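AmbC (Sorangium cellulosum, PDB 5O15) catalyses both dehydration and heterocycle-forming cyclisation of a polyketide intermediate in ambruticin biosynthesis, as a bifunctional dehydratase-cyclase domain with a double hotdog fold. Local coordinates at residues 276-279 with 283-286; 145-150 with 189-194; 163-166 with 170-173; 64-69 with 205-210. One frame throughout, in Å; residues are numbered along the deposited sequence. Where two conformers were deposited one is given.

Contact 1. Residues 276-279 with 283-286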
loop_
_atom_site.group_PDB
_atom_site.type_symbol
_atom_site.label_atom_id
_atom_site.label_comp_id
_atom_site.label_asym_id
_atom_site.label_seq_id
_atom_site.Cartn_x
_atom_site.Cartn_y
_atom_site.Cartn_z
ATOM N N LEU A 276 7.817 6.870 7.074
ATOM C CA LEU A 276 8.327 7.503 5.860
ATOM C C LEU A 276 8.637 8.964 6.122
ATOM O O LEU A 276 7.839 9.676 6.738
ATOM C CB LEU A 276 7.292 7.380 4.739
ATOM C CG LEU A 276 6.851 5.949 4.430
ATOM C CD1 LEU A 276 5.733 5.913 3.415
ATOM C CD2 LEU A 276 8.014 5.096 3.931
ATOM N N ALA A 277 9.789 9.403 5.620
ATOM C CA ALA A 277 10.274 10.758 5.752
ATOM C C ALA A 277 10.600 11.351 4.389
ATOM O O ALA A 277 11.092 10.661 3.492
ATOM C CB ALA A 277 11.525 10.785 6.636
ATOM N N ASP A 278 10.364 12.648 4.260
ATOM C CA ASP A 278 10.688 13.378 3.045
ATOM C C ASP A 278 12.167 13.719 2.968
ATOM O O ASP A 278 12.949 13.438 3.876
ATOM C CB ASP A 278 9.795 14.609 2.866
ATOM C CG ASP A 278 10.092 15.756 3.831
ATOM O OD1 ASP A 278 11.204 15.852 4.387
ATOM O OD2 ASP A 278 9.147 16.585 3.987
ATOM N N ALA A 279 12.545 14.339 1.847
ATOM C CA ALA A 279 13.944 14.657 1.555
ATOM C C ALA A 279 14.549 15.651 2.521
ATOM O O ALA A 279 15.775 15.758 2.568
ATOM C CB ALA A 279 14.050 15.187 0.128
ATOM N N PRO A 283 8.371 14.167 8.592
ATOM C CA PRO A 283 7.448 13.046 8.439
ATOM C C PRO A 283 6.563 13.215 7.222
ATOM O O PRO A 283 6.007 14.287 6.974
ATOM C CB PRO A 283 6.631 13.058 9.744
ATOM C CG PRO A 283 7.366 13.904 10.674
ATOM C CD PRO A 283 8.269 14.808 9.914
ATOM N N VAL A 284 6.347 12.111 6.519
ATOM C CA VAL A 284 5.370 12.019 5.440
ATOM C C VAL A 284 4.205 11.118 5.794
ATOM O O VAL A 284 3.054 11.475 5.553
ATOM C CB VAL A 284 6.018 11.572 4.111
ATOM C CG1 VAL A 284 4.972 11.214 3.073
ATOM C CG2 VAL A 284 6.930 12.638 3.606
ATOM N N ALA A 285 4.471 9.931 6.305
ATOM C CA ALA A 285 3.404 8.972 6.571
ATOM C C ALA A 285 3.905 7.934 7.529
ATOM O O ALA A 285 5.126 7.710 7.644
ATOM C CB ALA A 285 2.871 8.308 5.307
ATOM N N ARG A 286 2.974 7.236 8.162
ATOM C CA ARG A 286 3.352 6.100 8.971
ATOM C C ARG A 286 2.225 5.096 8.953
ATOM O O ARG A 286 1.038 5.464 8.899
ATOM C CB ARG A 286 3.707 6.497 10.400
ATOM C CG ARG A 286 2.617 7.271 11.100
ATOM C CD ARG A 286 3.165 7.945 12.345
ATOM N NE ARG A 286 2.124 8.626 13.102
ATOM C CZ ARG A 286 1.540 9.755 12.717
ATOM N NH1 ARG A 286 1.897 10.325 11.565
ATOM N NH2 ARG A 286 0.598 10.308 13.485
HETATM O O HOH W 1 6.644 16.248 4.856
#
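Leu276 exchanges backbone bonds with two successive residues of the facing strand. Its N donates to Ala285 O over 2.9 Å, while its O takes a nearly straight bond from Val284 N, also 2.9 Å long with an angle of 167° at the hydrogen. A second donor, Ala285 N, reaches the same Leu276 O only weakly, at 3.4 Å. Two residues facing one define a classic beta bulge, here close to the turn of the hairpin formed by strands 269-277 and 283-295. The backbone of Val284 supports the assignment, since its psi of -48° departs from the extended values of its neighbours and shifts the register between the Leu276-Ala285 and Ala277-Pro283 pairs.

Toward the turn, a water donates to Asp278 OD2 at 2.7 Å and to Pro283 O at 3.0 Å, linking the Asp278 side chain, just past the end of strand 269-277, to the backbone of Pro283 at the start of the facing strand. The other carboxylate oxygen, OD1, accepts from the backbone N atoms of Gln280 and Gln282, so Asp278 also organises the connecting turn.

Apolar packing completes the contact. With CG1 anti to the backbone N (chi1 169°), the CG2 branch of Val284 is turned to Asp278, 3.6 Å from its CB. Leu276 and Ala285 project from the same face of the sheet, with Leu276 CD1 resting 4.2 Å from Ala285 CB. Leu276 O thus serves two strand N-H groups unequally, and water and carboxylate take over the polar pairing at the turn.

Contact 2. Residues 145-150 with 189-194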
loop_
_atom_site.group_PDB
_atom_site.type_symbol
_atom_site.label_atom_id
_atom_site.label_comp_id
_atom_site.label_asym_id
_atom_site.label_seq_id
_atom_site.Cartn_x
_atom_site.Cartn_y
_atom_site.Cartn_z
ATOM N N THR A 145 11.252 11.408 13.043
ATOM C CA THR A 145 12.023 11.062 11.859
ATOM C C THR A 145 13.487 11.439 12.021
ATOM O O THR A 145 14.194 11.608 11.038
ATOM C CB THR A 145 11.408 11.694 10.609
ATOM O OG1 THR A 145 11.213 13.100 10.842
ATOM C CG2 THR A 145 10.053 11.010 10.274
ATOM N N ALA A 146 13.964 11.510 13.261
ATOM C CA ALA A 146 15.379 11.785 13.485
ATOM C C ALA A 146 16.279 10.732 12.839
ATOM O O ALA A 146 17.419 11.029 12.461
ATOM C CB ALA A 146 15.662 11.891 14.980
ATOM N N TRP A 147 15.767 9.513 12.669
ATOM C CA TRP A 147 16.523 8.452 12.017
ATOM C C TRP A 147 16.832 8.764 10.558
ATOM O O TRP A 147 17.748 8.159 10.001
ATOM C CB TRP A 147 15.761 7.107 12.093
ATOM C CG TRP A 147 14.332 7.172 11.599
ATOM C CD1 TRP A 147 13.208 7.382 12.353
ATOM C CD2 TRP A 147 13.892 7.083 10.240
ATOM N NE1 TRP A 147 12.111 7.439 11.539
ATOM C CE2 TRP A 147 12.508 7.262 10.240
ATOM C CE3 TRP A 147 14.537 6.863 9.019
ATOM C CZ2 TRP A 147 11.752 7.240 9.072
ATOM C CZ3 TRP A 147 13.779 6.832 7.867
ATOM C CH2 TRP A 147 12.418 7.037 7.895
ATOM N N ALA A 148 16.091 9.673 9.924
ATOM C CA ALA A 148 16.305 10.051 8.532
ATOM C C ALA A 148 17.299 11.196 8.397
ATOM O O ALA A 148 17.734 11.486 7.287
ATOM C CB ALA A 148 14.956 10.452 7.911
ATOM N N ALA A 149 17.654 11.844 9.493
ATOM C CA ALA A 149 18.560 12.985 9.520
ATOM C C ALA A 149 19.968 12.531 9.874
ATOM O O ALA A 149 20.156 11.521 10.553
ATOM C CB ALA A 149 18.068 13.985 10.584
ATOM N N GLY A 150 20.965 13.319 9.446
ATOM C CA GLY A 150 22.335 13.021 9.818
ATOM C C GLY A 150 22.871 11.840 9.047
ATOM O O GLY A 150 22.651 11.709 7.851
ATOM N N SER A 189 15.333 -3.334 12.186
ATOM C CA SER A 189 14.951 -2.169 11.402
ATOM C C SER A 189 15.619 -2.192 10.039
ATOM O O SER A 189 16.846 -2.300 9.942
ATOM C CB SER A 189 15.352 -0.893 12.132
ATOM O OG SER A 189 14.583 -0.769 13.313
ATOM N N ILE A 190 14.812 -2.061 9.002
ATOM C CA ILE A 190 15.274 -1.876 7.636
ATOM C C ILE A 190 15.146 -0.405 7.292
ATOM O O ILE A 190 14.082 0.195 7.491
ATOM C CB ILE A 190 14.477 -2.738 6.654
ATOM C CG1 ILE A 190 14.578 -4.218 7.047
ATOM C CG2 ILE A 190 14.950 -2.503 5.245
ATOM C CD1 ILE A 190 15.948 -4.797 6.951
ATOM N N TYR A 191 16.224 0.186 6.791
ATOM C CA TYR A 191 16.269 1.563 6.356
ATOM C C TYR A 191 16.423 1.569 4.846
ATOM O O TYR A 191 17.258 0.826 4.314
ATOM C CB TYR A 191 17.447 2.297 7.022
ATOM C CG TYR A 191 17.235 2.424 8.510
ATOM C CD1 TYR A 191 16.402 3.406 8.984
ATOM C CD2 TYR A 191 17.796 1.546 9.422
ATOM C CE1 TYR A 191 16.145 3.541 10.329
ATOM C CE2 TYR A 191 17.534 1.666 10.795
ATOM C CZ TYR A 191 16.711 2.675 11.231
ATOM O OH TYR A 191 16.409 2.835 12.576
ATOM N N ALA A 192 15.665 2.390 4.137
ATOM C CA ALA A 192 15.725 2.348 2.682
ATOM C C ALA A 192 15.480 3.706 2.066
ATOM O O ALA A 192 14.730 4.530 2.603
ATOM C CB ALA A 192 14.738 1.318 2.124
ATOM N N ASP A 193 16.106 3.915 0.898
ATOM C CA ASP A 193 15.772 5.001 -0.013
ATOM C C ASP A 193 14.792 4.465 -1.046
ATOM O O ASP A 193 15.107 3.497 -1.751
ATOM C CB ASP A 193 17.032 5.521 -0.700
ATOM C CG ASP A 193 17.945 6.233 0.247
ATOM O OD1 ASP A 193 17.517 7.205 0.892
ATOM O OD2 ASP A 193 19.133 5.902 0.340
ATOM N N LEU A 194 13.626 5.111 -1.142
ATOM C CA LEU A 194 12.544 4.722 -2.038
ATOM C C LEU A 194 12.353 5.814 -3.080
ATOM O O LEU A 194 12.375 6.998 -2.758
ATOM C CB LEU A 194 11.236 4.554 -1.272
ATOM C CG LEU A 194 11.272 3.667 -0.027
ATOM C CD1 LEU A 194 9.867 3.562 0.567
ATOM C CD2 LEU A 194 11.838 2.283 -0.285
#
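Trp147 and Tyr191 account for nearly all of the 96 Å² buried here, in almost equal shares, and they meet purely through carbon atoms. The benzo side of the indole makes the approach: Trp147 CE3 lies 3.9 Å from Tyr191 CE1 and equally close to the adjoining CD1. From the tyrosine's side this is an edge contact, because Trp147 CE3 sits near the plane of the phenol ring. The Trp147 six-membered ring and the Tyr191 ring have centroids 6.0 Å apart and planes inclined at 46°, so the rings meet obliquely. Trp147 CB adds a further approach to Tyr191 CE1, at 4.0 Å.

The tryptophan belongs to a short 3-10 turn, residues 146-148, in the connection between strands 129-137 and 158-160, whereas Tyr191 lies on strand 189-195; the contact therefore seats a connecting segment against a strand of the second hotdog half. Within the turn, Ala148 N bonds to Thr145 O at 2.9 Å. Trp147 CG stands between its own N and carbonyl carbon, chi1 52°, which folds the indole back over the turn, with Ala148 CB 3.7 Å above one face. Tyr191 lies on the other side of the indole plane.

The polar ends are engaged on neighbouring strands: Trp147 NE1 with Glu275 OE1, and Tyr191 OH with Arg258 NE. Arg256 makes a second, indirect tie between the segments, its NH1 bonding Ala148 O and its NE pairing with Asp193 OD1 in a salt bridge.

Contact 3. Residues 163-166 with 170-173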
loop_
_atom_site.group_PDB
_atom_site.type_symbol
_atom_site.label_atom_id
_atom_site.label_comp_id
_atom_site.label_asym_id
_atom_site.label_seq_id
_atom_site.Cartn_x
_atom_site.Cartn_y
_atom_site.Cartn_z
ATOM N N THR A 163 19.865 -5.294 -5.463
ATOM C CA THR A 163 19.982 -5.871 -6.790
ATOM C C THR A 163 20.019 -7.395 -6.762
ATOM O O THR A 163 19.922 -8.022 -7.819
ATOM C CB THR A 163 21.265 -5.348 -7.485
ATOM O OG1 THR A 163 22.422 -5.954 -6.898
ATOM C CG2 THR A 163 21.402 -3.837 -7.336
ATOM N N ARG A 164 20.157 -7.998 -5.589
ATOM C CA ARG A 164 20.201 -9.444 -5.512
ATOM C C ARG A 164 18.849 -10.002 -5.936
ATOM O O ARG A 164 17.782 -9.506 -5.525
ATOM C CB ARG A 164 20.571 -9.877 -4.116
ATOM C CG ARG A 164 20.778 -11.358 -3.988
ATOM C CD ARG A 164 21.224 -11.669 -2.598
ATOM N NE ARG A 164 21.888 -12.973 -2.424
ATOM C CZ ARG A 164 21.228 -14.074 -2.088
ATOM N NH1 ARG A 164 19.913 -14.008 -1.939
ATOM N NH2 ARG A 164 21.884 -15.185 -1.836
ATOM N N TRP A 165 18.871 -11.039 -6.740
ATOM C CA TRP A 165 17.665 -11.604 -7.313
ATOM C C TRP A 165 16.815 -12.233 -6.217
ATOM O O TRP A 165 17.300 -13.003 -5.382
ATOM C CB TRP A 165 18.096 -12.666 -8.322
ATOM C CG TRP A 165 16.951 -13.348 -8.998
ATOM C CD1 TRP A 165 16.342 -14.493 -8.592
ATOM C CD2 TRP A 165 16.361 -12.983 -10.237
ATOM N NE1 TRP A 165 15.372 -14.847 -9.500
ATOM C CE2 TRP A 165 15.378 -13.948 -10.531
ATOM C CE3 TRP A 165 16.591 -11.956 -11.161
ATOM C CZ2 TRP A 165 14.612 -13.913 -11.683
ATOM C CZ3 TRP A 165 15.833 -11.917 -12.315
ATOM C CH2 TRP A 165 14.852 -12.905 -12.571
ATOM N N VAL A 166 15.534 -11.899 -6.244
ATOM C CA VAL A 166 14.501 -12.518 -5.410
ATOM C C VAL A 166 13.465 -13.018 -6.396
ATOM O O VAL A 166 12.772 -12.214 -7.024
ATOM C CB VAL A 166 13.885 -11.506 -4.431
ATOM C CG1 VAL A 166 12.727 -12.136 -3.662
ATOM C CG2 VAL A 166 14.913 -11.016 -3.453
ATOM N N ASP A 170 11.520 -10.508 -8.812
ATOM C CA ASP A 170 12.257 -10.221 -10.036
ATOM C C ASP A 170 11.770 -11.038 -11.216
ATOM O O ASP A 170 11.970 -10.615 -12.359
ATOM C CB ASP A 170 13.765 -10.369 -9.784
ATOM C CG ASP A 170 14.262 -9.309 -8.865
ATOM O OD1 ASP A 170 13.975 -8.126 -9.136
ATOM O OD2 ASP A 170 14.909 -9.608 -7.843
ATOM N N ALA A 171 11.201 -12.215 -11.005
ATOM C CA ALA A 171 10.671 -12.961 -12.136
ATOM C C ALA A 171 9.429 -12.334 -12.731
ATOM O O ALA A 171 9.029 -12.708 -13.836
ATOM C CB ALA A 171 10.379 -14.400 -11.739
ATOM N N TRP A 172 8.784 -11.406 -12.000
ATOM C CA TRP A 172 7.409 -11.052 -12.311
ATOM C C TRP A 172 7.169 -9.568 -12.536
ATOM O O TRP A 172 6.445 -9.201 -13.459
ATOM C CB TRP A 172 6.511 -11.543 -11.179
ATOM C CG TRP A 172 6.525 -13.014 -10.969
ATOM C CD1 TRP A 172 7.007 -13.665 -9.892
ATOM C CD2 TRP A 172 6.066 -14.012 -11.877
ATOM N NE1 TRP A 172 6.858 -15.015 -10.049
ATOM C CE2 TRP A 172 6.271 -15.254 -11.260
ATOM C CE3 TRP A 172 5.481 -13.975 -13.148
ATOM C CZ2 TRP A 172 5.886 -16.458 -11.850
ATOM C CZ3 TRP A 172 5.111 -15.179 -13.744
ATOM C CH2 TRP A 172 5.320 -16.396 -13.088
ATOM N N VAL A 173 7.628 -8.707 -11.636
ATOM C CA VAL A 173 7.089 -7.358 -11.633
ATOM C C VAL A 173 7.731 -6.519 -12.728
ATOM O O VAL A 173 8.844 -6.778 -13.218
ATOM C CB VAL A 173 7.239 -6.677 -10.277
ATOM C CG1 VAL A 173 6.639 -7.491 -9.181
ATOM C CG2 VAL A 173 8.643 -6.315 -9.959
#
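Val166 and Asp170 satisfy each other through a reciprocal pair of hydrogen bonds. Asp170 N donates to Val166 O at 2.8 Å, the bond expected between residues four apart in an alpha helix. In return, Val166 N donates to Asp170 OD2 at 2.9 Å; this bond is close to straight, 169° at the hydrogen, and uses the anti lone pair of the carboxylate oxygen. With chi1 at -68°, the Asp170 carboxylate swings back past its own N toward Val166, at the start of the turn. Its other oxygen, OD1, forms a salt bridge with Arg223 NH2 on helix 211-225, so both carboxylate oxygens have partners and the group is held in rotation from two directions. The nearby positive charge would probably favour the ionised form.

Above this polar pair lies the indole of Trp165. Asp170 CB approaches 3.6 Å from the centroid of the six-membered ring, only 13° off its normal, a clear CH-pi contact over one face. The same ring extends to Ala171, with Trp165 CZ2 at 4.3 Å from Ala171 CB. Its polar atom NE1 finds its acceptor in Glu167 OE1, within the intervening turn. On the inner side, the Val166 side chain packs against Leu226.

With Val166 at the N-cap and helix 167-170 spanning just one turn, the geometry is that of a short surface helical turn, here linking strands 158-160 and 180-186 of the second hotdog half.

Contact 4. Residues 64-69 with 205-210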
loop_
_atom_site.group_PDB
_atom_site.type_symbol
_atom_site.label_atom_id
_atom_site.label_comp_id
_atom_site.label_asym_id
_atom_site.label_seq_id
_atom_site.Cartn_x
_atom_site.Cartn_y
_atom_site.Cartn_z
ATOM N N PHE A 64 -5.477 0.069 -2.078
ATOM C CA PHE A 64 -6.634 0.117 -1.182
ATOM C C PHE A 64 -6.337 1.026 -0.009
ATOM O O PHE A 64 -7.215 1.753 0.446
ATOM C CB PHE A 64 -7.014 -1.287 -0.705
ATOM C CG PHE A 64 -7.328 -2.237 -1.797
ATOM C CD1 PHE A 64 -8.208 -1.921 -2.811
ATOM C CD2 PHE A 64 -6.699 -3.467 -1.831
ATOM C CE1 PHE A 64 -8.471 -2.866 -3.828
ATOM C CE2 PHE A 64 -6.967 -4.388 -2.810
ATOM C CZ PHE A 64 -7.790 -4.075 -3.828
ATOM N N VAL A 65 -5.085 1.038 0.464
ATOM C CA VAL A 65 -4.688 1.986 1.491
ATOM C C VAL A 65 -4.856 3.416 1.001
ATOM O O VAL A 65 -5.395 4.275 1.708
ATOM C CB VAL A 65 -3.267 1.683 1.984
ATOM C CG1 VAL A 65 -2.823 2.709 2.983
ATOM C CG2 VAL A 65 -3.184 0.279 2.580
ATOM N N GLU A 66 -4.373 3.699 -0.211
ATOM C CA GLU A 66 -4.510 5.023 -0.802
ATOM C C GLU A 66 -5.978 5.430 -0.904
ATOM O O GLU A 66 -6.331 6.573 -0.591
ATOM C CB GLU A 66 -3.825 5.039 -2.177
ATOM C CG GLU A 66 -4.185 6.207 -3.068
ATOM C CD GLU A 66 -3.716 7.574 -2.571
ATOM O OE1 GLU A 66 -3.091 7.679 -1.497
ATOM O OE2 GLU A 66 -4.036 8.575 -3.255
ATOM N N LEU A 67 -6.839 4.519 -1.360
ATOM C CA LEU A 67 -8.250 4.861 -1.474
ATOM C C LEU A 67 -8.860 5.135 -0.104
ATOM O O LEU A 67 -9.666 6.061 0.046
ATOM C CB LEU A 67 -8.989 3.748 -2.228
ATOM C CG LEU A 67 -8.652 3.690 -3.733
ATOM C CD1 LEU A 67 -9.111 2.389 -4.340
ATOM C CD2 LEU A 67 -9.236 4.891 -4.455
ATOM N N ALA A 68 -8.480 4.357 0.903
ATOM C CA ALA A 68 -8.976 4.600 2.255
ATOM C C ALA A 68 -8.467 5.930 2.810
ATOM O O ALA A 68 -9.218 6.645 3.476
ATOM C CB ALA A 68 -8.555 3.456 3.166
ATOM N N LEU A 69 -7.199 6.280 2.528
ATOM C CA LEU A 69 -6.680 7.580 2.923
ATOM C C LEU A 69 -7.424 8.718 2.235
ATOM O O LEU A 69 -7.619 9.781 2.831
ATOM C CB LEU A 69 -5.171 7.667 2.643
ATOM C CG LEU A 69 -4.291 6.803 3.554
ATOM C CD1 LEU A 69 -2.913 6.659 2.932
ATOM C CD2 LEU A 69 -4.180 7.392 4.926
ATOM N N GLN A 205 2.430 13.496 -7.521
ATOM C CA GLN A 205 1.748 14.626 -6.907
ATOM C C GLN A 205 0.231 14.522 -6.961
ATOM O O GLN A 205 -0.437 15.271 -6.246
ATOM C CB GLN A 205 2.206 15.916 -7.589
ATOM C CG GLN A 205 2.033 15.893 -9.107
ATOM C CD GLN A 205 2.654 17.104 -9.772
ATOM O OE1 GLN A 205 2.659 18.196 -9.209
ATOM N NE2 GLN A 205 3.204 16.912 -10.965
ATOM N N ASP A 206 -0.323 13.617 -7.779
ATOM C CA ASP A 206 -1.764 13.470 -7.910
ATOM C C ASP A 206 -2.357 12.571 -6.829
ATOM O O ASP A 206 -3.577 12.588 -6.627
ATOM C CB ASP A 206 -2.106 12.886 -9.289
ATOM C CG ASP A 206 -1.633 13.756 -10.455
ATOM O OD1 ASP A 206 -1.478 14.988 -10.303
ATOM O OD2 ASP A 206 -1.420 13.189 -11.546
ATOM N N PHE A 207 -1.532 11.787 -6.143
ATOM C CA PHE A 207 -1.995 10.833 -5.151
ATOM C C PHE A 207 -1.708 11.366 -3.754
ATOM O O PHE A 207 -0.842 12.215 -3.558
ATOM C CB PHE A 207 -1.285 9.477 -5.339
ATOM C CG PHE A 207 -1.699 8.728 -6.588
ATOM C CD1 PHE A 207 -2.808 7.901 -6.557
ATOM C CD2 PHE A 207 -1.026 8.875 -7.776
ATOM C CE1 PHE A 207 -3.204 7.217 -7.688
ATOM C CE2 PHE A 207 -1.437 8.199 -8.909
ATOM C CZ PHE A 207 -2.521 7.366 -8.857
ATOM N N GLY A 208 -2.425 10.829 -2.774
ATOM C CA GLY A 208 -2.050 11.076 -1.400
ATOM C C GLY A 208 -0.695 10.450 -1.110
ATOM O O GLY A 208 0.261 11.134 -0.723
ATOM N N LEU A 209 -0.604 9.140 -1.298
ATOM C CA LEU A 209 0.653 8.418 -1.284
ATOM C C LEU A 209 0.608 7.418 -2.427
ATOM O O LEU A 209 -0.157 6.448 -2.391
ATOM C CB LEU A 209 0.873 7.754 0.063
ATOM C CG LEU A 209 2.185 6.986 0.193
ATOM C CD1 LEU A 209 3.408 7.845 -0.141
ATOM C CD2 LEU A 209 2.307 6.415 1.578
ATOM N N HIS A 210 1.400 7.684 -3.470
ATOM C CA HIS A 210 1.333 6.860 -4.649
ATOM C C HIS A 210 1.473 5.398 -4.232
ATOM O O HIS A 210 2.436 5.036 -3.532
ATOM C CB HIS A 210 2.488 7.226 -5.584
ATOM C CG HIS A 210 2.352 6.683 -6.960
ATOM N ND1 HIS A 210 2.405 5.331 -7.228
ATOM C CD2 HIS A 210 2.182 7.302 -8.155
ATOM C CE1 HIS A 210 2.304 5.140 -8.534
ATOM N NE2 HIS A 210 2.175 6.321 -9.121
#
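Glu66 grips two consecutive backbone N-H groups with its two carboxylate oxygens: OE2 accepts from Gly208 N at 2.8 Å and OE1 from Leu209 N at 2.9 Å. In this double hotdog fold the contact joins helix 61-75, in the first half, to the segment leading into helix 211-225, in the second. The two bonds differ in approach. Gly208 N arrives on the syn side of OE2, 21° out of the carboxylate plane, whereas Leu209 N meets OE1 from above the plane, 43° out of it, by a nearly straight bond. Phe207 flanks the same group with its ring edge, CD1 lying 3.6 Å from Glu66 OE2, and its ring plane steeply inclined to the carboxylate.

A bend at chi2 (66°) turns the glutamate end toward the chain at residues 207-209. Outside the segments, His19 NE2 is hydrogen-bonded to OE2, giving that oxygen a second partner; several N-H donors around a buried carboxylate would be expected to stabilise its ionised state. Phe207 is in turn set by an edge-to-face contact with Trp21.

What follows is the start of helix 211-225, whose counterpart in polyketide synthase dehydratases carries the catalytic aspartate. Its N-cap is His210, whose ND1 is hydrogen-bonded to the backbone N of Ala212.

Contacts 1 and 4 are buried, contact 2 partly so, and contact 3 lies at the surface. Contacts 1 and 2 adjoin: Ala277 CB packs 3.7 Å from Ala148 CB, placing the loop of 145-150 over the hairpin end. Contact 1 also touches contact 4, where Leu276 CD1 lies 3.9 Å from Leu209 CD2, whereas contact 3 stands apart, its nearest atoms about 11 Å from contact 2. Of the four, contact 4 alone joins the two hotdog halves, and does so by a side-chain carboxylate on backbone N-H groups. Contact 3 uses a carboxylate locally, across one helical turn; contact 1 relies on strand pairing, and contact 2 on aromatic carbon without a direct hydrogen bond.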